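Local coordinates for chemosensory protein (Mamestra brassicae, PDB 1N8V), which binds long-chain lipid-like ligands such as bromo-dodecanol in a hydrophobic interior enclosed by helices, and probably carries semiochemicals in the moth, at residues V24-C29 against K35-G40; E42-L47 against A86-T91. All blocks are in the same frame, centred on the assembly; numbering follows the deposited sequence.

Contact 1: V24-C29 against K35-G40; sequences VAYVNC and KCSPEG
Cys29 and Cys36 are joined covalently, SG to SG at 2.1 Å, and the disulfide torsion of 96° lies close to the 90° preferred by an unstrained S–S bond. Cys29 presents its sulfur with SG anti to its own backbone N (chi1 159°), which carries it off helix 20-30 toward the other segment; there it also lies 3.4 Å from the carbonyl O of Gly40. Tyr26, one turn earlier, meets the same glycine through its ring edge: CD1 is 4.0 Å from Gly40 CA, which lies in the plane of the ring. The next edge atom, Tyr26 CE1, is 3.6 Å from Ser37 OG, an oblique approach. Gly40 has no side chain at this point, where its carbonyl O meets Cys29 SG and its CA the Tyr26 ring.

Behind these contacts, Ser37 is the N-cap of helix 38-53: its OG accepts from Gly40 N at 3.1 Å with an N-H...O angle of 155°, and it has a weak bond to Glu39 OE1. A water provides a second, polar link by donating to Ala25 O at 2.8 Å and to Lys35 O at 2.7 Å. Disulfide and water thus link the chain leading into helix 38-53 to helix 20-30 at two points, Cys36 and Lys35.

Tyr26 is a ligand-pocket residue, touching a bound bromo-dodecanol as well as Ile11. The contact thereby ties helix 20-30 to the first turn of helix 38-53 across a short connection, while Val27 packs on helix 78-88.

Contact 2: E42-L47 against A86-T91; sequences ELKEHL and AKYDPT. With BDD (bromo-dodecanol), chain D; BDD (bromo-dodecanol), chain E.
Leu47 is one of the residues lining the bromo-dodecanol pockets, with Glu42, Leu43 and Asp89, and its two methyls serve different partners: CD2 sits over the ring of Tyr88, and CD1 reaches C6 of the chain E ligand, 3.9 Å away. The first is a CH-pi contact, with Leu47 CD2 3.5 Å from the centroid of the Tyr88 ring and only 7° off its normal. Leu47 CG lies anti to the backbone N (chi1 -178°), extending the fork from helix 38-53 to the ring, and the two side chains cross at about a right angle. At the far end of the ring, Lys44 CG is 3.7 Å from Tyr88 OH, whose hydrogen bond is to Val30 O. With an alanine at Tyr88, Leu47 CD2 would probably lose the ring face beneath it, and Val30 O the hydroxyl that bonds to it.

Asp89, just past the end of helix 78-88, takes a hydrogen bond from O1 of the chain E bromo-dodecanol to OD2 at 2.8 Å; OD2 also accepts from Trp94 N. The chain D molecule places its bromine 3.6 Å from Leu43 N. Within helix 38-53, His46 ND1 donates to Glu42 O at 2.8 Å and 171°, in the imidazole plane.

Leu43 and Leu47 both touch Val30, so helix 20-30 borders this meeting of helix 38-53 with the C-terminal end of helix 78-88.

Overall arrangement
Helix 38-53 runs through both contacts, giving its first turn to contact 1 and its next turns to contact 2; the centres of the two contacts lie about 13 Å apart. Contact 1 is partly buried, its centre about 11 Å from the centre of the chain, and is joined by a disulfide and a bridging water, with an N-cap shaping one side. Contact 2 is buried, its centre about 8 Å from that of the chain, and relies on apolar and CH-pi packing, with ligand chains alongside. They meet at Lys44, whose NZ is 3.5 Å from Cys36 SG in a packing contact. Contact 1 joins elements close in sequence, whereas contact 2 brings together segments whose closest ends are 39 residues apart; both contribute residues to ligand pockets.

Contact 1: V24-C29 against K35-G40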
loop_
_atom_site.group_PDB
_atom_site.type_symbol
_atom_site.label_atom_id
_atom_site.label_comp_id
_atom_site.label_asym_id
_atom_site.label_seq_id
_atom_site.Cartn_x
_atom_site.Cartn_y
_atom_site.Cartn_z
ATOM N N VAL A 24 -11.376 -0.192 -1.989
ATOM C CA VAL A 24 -11.747 -1.213 -1.007
ATOM C C VAL A 24 -11.452 -2.630 -1.498
ATOM O O VAL A 24 -11.090 -3.496 -0.715
ATOM C CB VAL A 24 -13.233 -1.065 -0.563
ATOM C CG1 VAL A 24 -13.748 -2.312 0.150
ATOM C CG2 VAL A 24 -13.401 0.179 0.299
ATOM N N ALA A 25 -11.581 -2.867 -2.794
ATOM C CA ALA A 25 -11.254 -4.180 -3.327
ATOM C C ALA A 25 -9.786 -4.503 -3.054
ATOM O O ALA A 25 -9.478 -5.629 -2.664
ATOM C CB ALA A 25 -11.535 -4.256 -4.811
ATOM N N TYR A 26 -8.871 -3.540 -3.264
ATOM C CA TYR A 26 -7.463 -3.796 -2.987
ATOM C C TYR A 26 -7.211 -3.923 -1.484
ATOM O O TYR A 26 -6.485 -4.805 -1.031
ATOM C CB TYR A 26 -6.566 -2.682 -3.539
ATOM C CG TYR A 26 -6.429 -2.661 -5.022
ATOM C CD1 TYR A 26 -5.688 -3.636 -5.674
ATOM C CD2 TYR A 26 -7.009 -1.667 -5.782
ATOM C CE1 TYR A 26 -5.547 -3.599 -7.076
ATOM C CE2 TYR A 26 -6.893 -1.633 -7.149
ATOM C CZ TYR A 26 -6.152 -2.591 -7.792
ATOM O OH TYR A 26 -6.035 -2.548 -9.180
ATOM N N VAL A 27 -7.860 -3.076 -0.690
ATOM C CA VAL A 27 -7.684 -3.155 0.750
ATOM C C VAL A 27 -8.147 -4.514 1.330
ATOM O O VAL A 27 -7.432 -5.144 2.113
ATOM C CB VAL A 27 -8.421 -2.016 1.482
ATOM C CG1 VAL A 27 -8.340 -2.226 2.967
ATOM C CG2 VAL A 27 -7.826 -0.692 1.090
ATOM N N ASN A 28 -9.330 -4.974 0.920
ATOM C CA ASN A 28 -9.821 -6.265 1.412
ATOM C C ASN A 28 -8.929 -7.425 0.988
ATOM O O ASN A 28 -8.734 -8.386 1.739
ATOM C CB ASN A 28 -11.273 -6.489 0.979
ATOM C CG ASN A 28 -12.263 -5.539 1.659
ATOM O OD1 ASN A 28 -13.391 -5.302 1.144
ATOM N ND2 ASN A 28 -11.875 -4.992 2.776
ATOM N N CYS A 29 -8.353 -7.325 -0.209
ATOM C CA CYS A 29 -7.424 -8.356 -0.668
ATOM C C CYS A 29 -6.173 -8.399 0.230
ATOM O O CYS A 29 -5.762 -9.457 0.736
ATOM C CB CYS A 29 -7.005 -8.079 -2.112
ATOM S SG CYS A 29 -5.456 -8.851 -2.702
ATOM N N LYS A 35 -11.468 -11.241 -2.155
ATOM C CA LYS A 35 -10.835 -11.786 -3.344
ATOM C C LYS A 35 -9.816 -10.793 -3.919
ATOM O O LYS A 35 -9.992 -9.581 -3.823
ATOM C CB LYS A 35 -11.911 -12.102 -4.386
ATOM C CG LYS A 35 -13.018 -13.049 -3.918
ATOM C CD LYS A 35 -12.614 -14.507 -3.957
ATOM C CE LYS A 35 -13.871 -15.369 -3.991
ATOM N NZ LYS A 35 -13.612 -16.811 -4.254
ATOM N N CYS A 36 -8.775 -11.322 -4.542
ATOM C CA CYS A 36 -7.719 -10.501 -5.123
ATOM C C CYS A 36 -7.730 -10.504 -6.646
ATOM O O CYS A 36 -7.946 -11.557 -7.284
ATOM C CB CYS A 36 -6.338 -11.018 -4.672
ATOM S SG CYS A 36 -5.929 -10.839 -2.902
ATOM N N SER A 37 -7.408 -9.341 -7.209
ATOM C CA SER A 37 -7.110 -9.188 -8.620
ATOM C C SER A 37 -5.644 -9.632 -8.785
ATOM O O SER A 37 -4.923 -9.795 -7.779
ATOM C CB SER A 37 -7.257 -7.727 -9.015
ATOM O OG SER A 37 -6.323 -6.945 -8.275
ATOM N N PRO A 38 -5.166 -9.833 -10.007
ATOM C CA PRO A 38 -3.753 -10.200 -10.182
ATOM C C PRO A 38 -2.783 -9.194 -9.552
ATOM O O PRO A 38 -1.810 -9.581 -8.909
ATOM C CB PRO A 38 -3.595 -10.270 -11.711
ATOM C CG PRO A 38 -4.984 -10.620 -12.170
ATOM C CD PRO A 38 -5.902 -9.800 -11.287
ATOM N N GLU A 39 -3.054 -7.913 -9.732
ATOM C CA GLU A 39 -2.219 -6.856 -9.183
ATOM C C GLU A 39 -2.300 -6.851 -7.643
ATOM O O GLU A 39 -1.293 -6.647 -6.956
ATOM C CB GLU A 39 -2.669 -5.493 -9.730
ATOM C CG GLU A 39 -2.636 -5.348 -11.247
ATOM C CD GLU A 39 -3.938 -5.731 -11.940
ATOM O OE1 GLU A 39 -4.753 -6.478 -11.361
ATOM O OE2 GLU A 39 -4.151 -5.301 -13.104
ATOM N N GLY A 40 -3.496 -7.053 -7.095
ATOM C CA GLY A 40 -3.673 -7.078 -5.670
ATOM C C GLY A 40 -2.932 -8.223 -5.020
ATOM O O GLY A 40 -2.345 -8.068 -3.954
HETATM O O HOH W 1 -11.248 -7.785 -2.246
#

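Contact 2: E42-L47 against A86-T91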
loop_
_atom_site.group_PDB
_atom_site.type_symbol
_atom_site.label_atom_id
_atom_site.label_comp_id
_atom_site.label_asym_id
_atom_site.label_seq_id
_atom_site.Cartn_x
_atom_site.Cartn_y
_atom_site.Cartn_z
ATOM N N GLU A 42 -0.266 -9.704 -6.240
ATOM C CA GLU A 42 1.173 -9.384 -6.327
ATOM C C GLU A 42 1.564 -8.422 -5.212
ATOM O O GLU A 42 2.618 -8.593 -4.562
ATOM C CB GLU A 42 1.504 -8.802 -7.712
ATOM C CG GLU A 42 2.996 -8.702 -8.043
ATOM C CD GLU A 42 3.625 -10.020 -8.478
ATOM O OE1 GLU A 42 2.918 -10.897 -9.040
ATOM O OE2 GLU A 42 4.849 -10.181 -8.280
ATOM N N LEU A 43 0.756 -7.386 -4.970
ATOM C CA LEU A 43 1.050 -6.474 -3.888
ATOM C C LEU A 43 1.037 -7.203 -2.548
ATOM O O LEU A 43 1.958 -7.066 -1.747
ATOM C CB LEU A 43 0.026 -5.320 -3.869
ATOM C CG LEU A 43 0.131 -4.386 -2.661
ATOM C CD1 LEU A 43 1.526 -3.757 -2.534
ATOM C CD2 LEU A 43 -0.954 -3.303 -2.729
ATOM N N LYS A 44 -0.013 -7.976 -2.275
ATOM C CA LYS A 44 -0.120 -8.694 -1.013
ATOM C C LYS A 44 1.103 -9.579 -0.741
ATOM O O LYS A 44 1.608 -9.636 0.402
ATOM C CB LYS A 44 -1.402 -9.547 -1.016
ATOM C CG LYS A 44 -1.620 -10.364 0.219
ATOM C CD LYS A 44 -2.804 -11.298 0.097
ATOM C CE LYS A 44 -2.658 -12.290 -1.045
ATOM N NZ LYS A 44 -3.858 -13.162 -1.264
ATOM N N GLU A 45 1.599 -10.215 -1.795
ATOM C CA GLU A 45 2.715 -11.145 -1.701
ATOM C C GLU A 45 4.082 -10.502 -1.523
ATOM O O GLU A 45 5.055 -11.194 -1.207
ATOM C CB GLU A 45 2.720 -12.069 -2.908
ATOM C CG GLU A 45 1.508 -12.990 -2.909
ATOM C CD GLU A 45 1.319 -13.813 -4.161
ATOM O OE1 GLU A 45 1.948 -13.516 -5.199
ATOM O OE2 GLU A 45 0.488 -14.743 -4.099
ATOM N N HIS A 46 4.176 -9.197 -1.719
ATOM C CA HIS A 46 5.446 -8.487 -1.555
ATOM C C HIS A 46 5.439 -7.425 -0.484
ATOM O O HIS A 46 6.503 -6.888 -0.148
ATOM C CB HIS A 46 5.908 -7.925 -2.919
ATOM C CG HIS A 46 6.185 -9.009 -3.898
ATOM N ND1 HIS A 46 5.190 -9.602 -4.642
ATOM C CD2 HIS A 46 7.310 -9.711 -4.150
ATOM C CE1 HIS A 46 5.704 -10.591 -5.352
ATOM N NE2 HIS A 46 6.992 -10.673 -5.082
ATOM N N LEU A 47 4.292 -7.101 0.102
ATOM C CA LEU A 47 4.219 -6.016 1.068
ATOM C C LEU A 47 5.037 -6.258 2.340
ATOM O O LEU A 47 5.773 -5.364 2.804
ATOM C CB LEU A 47 2.741 -5.720 1.434
ATOM C CG LEU A 47 2.475 -4.569 2.408
ATOM C CD1 LEU A 47 3.163 -3.287 1.974
ATOM C CD2 LEU A 47 0.994 -4.341 2.554
ATOM N N ALA A 86 -1.068 -1.802 11.345
ATOM C CA ALA A 86 -1.093 -2.760 12.443
ATOM C C ALA A 86 -0.825 -4.197 11.983
ATOM O O ALA A 86 -0.148 -4.955 12.687
ATOM C CB ALA A 86 -2.406 -2.690 13.233
ATOM N N LYS A 87 -1.365 -4.584 10.830
ATOM C CA LYS A 87 -1.182 -5.942 10.347
ATOM C C LYS A 87 0.220 -6.172 9.785
ATOM O O LYS A 87 0.885 -7.165 10.107
ATOM C CB LYS A 87 -2.241 -6.282 9.280
ATOM C CG LYS A 87 -2.019 -7.654 8.609
ATOM C CD LYS A 87 -3.182 -8.024 7.703
ATOM C CE LYS A 87 -2.858 -9.235 6.831
ATOM N NZ LYS A 87 -2.783 -10.488 7.618
ATOM N N TYR A 88 0.656 -5.276 8.902
ATOM C CA TYR A 88 1.935 -5.458 8.196
ATOM C C TYR A 88 3.164 -4.858 8.888
ATOM O O TYR A 88 4.286 -5.236 8.579
ATOM C CB TYR A 88 1.805 -4.906 6.764
ATOM C CG TYR A 88 1.021 -5.850 5.861
ATOM C CD1 TYR A 88 1.654 -6.888 5.211
ATOM C CD2 TYR A 88 -0.346 -5.703 5.673
ATOM C CE1 TYR A 88 0.952 -7.762 4.402
ATOM C CE2 TYR A 88 -1.059 -6.564 4.879
ATOM C CZ TYR A 88 -0.401 -7.591 4.229
ATOM O OH TYR A 88 -1.084 -8.478 3.403
ATOM N N ASP A 89 2.963 -3.921 9.806
ATOM C CA ASP A 89 4.087 -3.284 10.514
ATOM C C ASP A 89 3.776 -3.240 12.010
ATOM O O ASP A 89 3.744 -2.171 12.598
ATOM C CB ASP A 89 4.294 -1.885 9.931
ATOM C CG ASP A 89 5.589 -1.223 10.348
ATOM O OD1 ASP A 89 6.487 -1.868 10.967
ATOM O OD2 ASP A 89 5.763 -0.000 10.082
ATOM N N PRO A 90 3.574 -4.406 12.632
ATOM C CA PRO A 90 3.140 -4.462 14.036
ATOM C C PRO A 90 4.131 -3.862 15.018
ATOM O O PRO A 90 3.690 -3.463 16.103
ATOM C CB PRO A 90 2.961 -5.977 14.281
ATOM C CG PRO A 90 3.845 -6.598 13.310
ATOM C CD PRO A 90 3.676 -5.761 12.059
ATOM N N THR A 91 5.413 -3.787 14.690
ATOM C CA THR A 91 6.355 -3.158 15.620
ATOM C C THR A 91 6.528 -1.671 15.302
ATOM O O THR A 91 7.346 -0.984 15.948
ATOM C CB THR A 91 7.736 -3.852 15.624
ATOM O OG1 THR A 91 8.384 -3.669 14.370
ATOM C CG2 THR A 91 7.605 -5.363 15.839
HETATM O O1 BDD D . 9.253 1.874 3.549
HETATM C C1 BDD D . 8.288 0.831 3.623
HETATM C C2 BDD D . 7.553 0.764 2.286
HETATM C C3 BDD D . 6.053 0.541 2.473
HETATM C C4 BDD D . 5.326 0.362 1.145
HETATM C C5 BDD D . 5.879 -0.784 0.309
HETATM C C6 BDD D . 5.181 -0.951 -1.035
HETATM C C7 BDD D . 5.579 -2.268 -1.707
HETATM C C8 BDD D . 5.161 -2.341 -3.171
HETATM C C9 BDD D . 5.256 -3.756 -3.738
HETATM C C10 BDD D . 4.991 -3.780 -5.250
HETATM C C11 BDD D . 4.800 -5.176 -5.847
HETATM C C12 BDD D . 4.127 -5.163 -7.251
HETATM BR BR BDD D . 2.482 -5.183 -7.309
HETATM O O1 BDD E . 3.780 1.268 8.625
HETATM C C1 BDD E . 3.879 1.026 7.220
HETATM C C2 BDD E . 2.581 0.409 6.686
HETATM C C3 BDD E . 2.605 0.388 5.159
HETATM C C4 BDD E . 1.301 -0.114 4.532
HETATM C C5 BDD E . 1.003 0.648 3.235
HETATM C C6 BDD E . 0.742 -0.258 2.044
HETATM C C7 BDD E . 0.448 0.535 0.768
HETATM C C8 BDD E . 1.308 0.087 -0.394
HETATM C C9 BDD E . 0.804 0.627 -1.725
HETATM C C10 BDD E . 1.687 0.170 -2.889
HETATM C C11 BDD E . 1.704 1.104 -4.103
HETATM C C12 BDD E . 2.980 0.990 -4.999
HETATM BR BR BDD E . 2.501 1.207 -6.526
#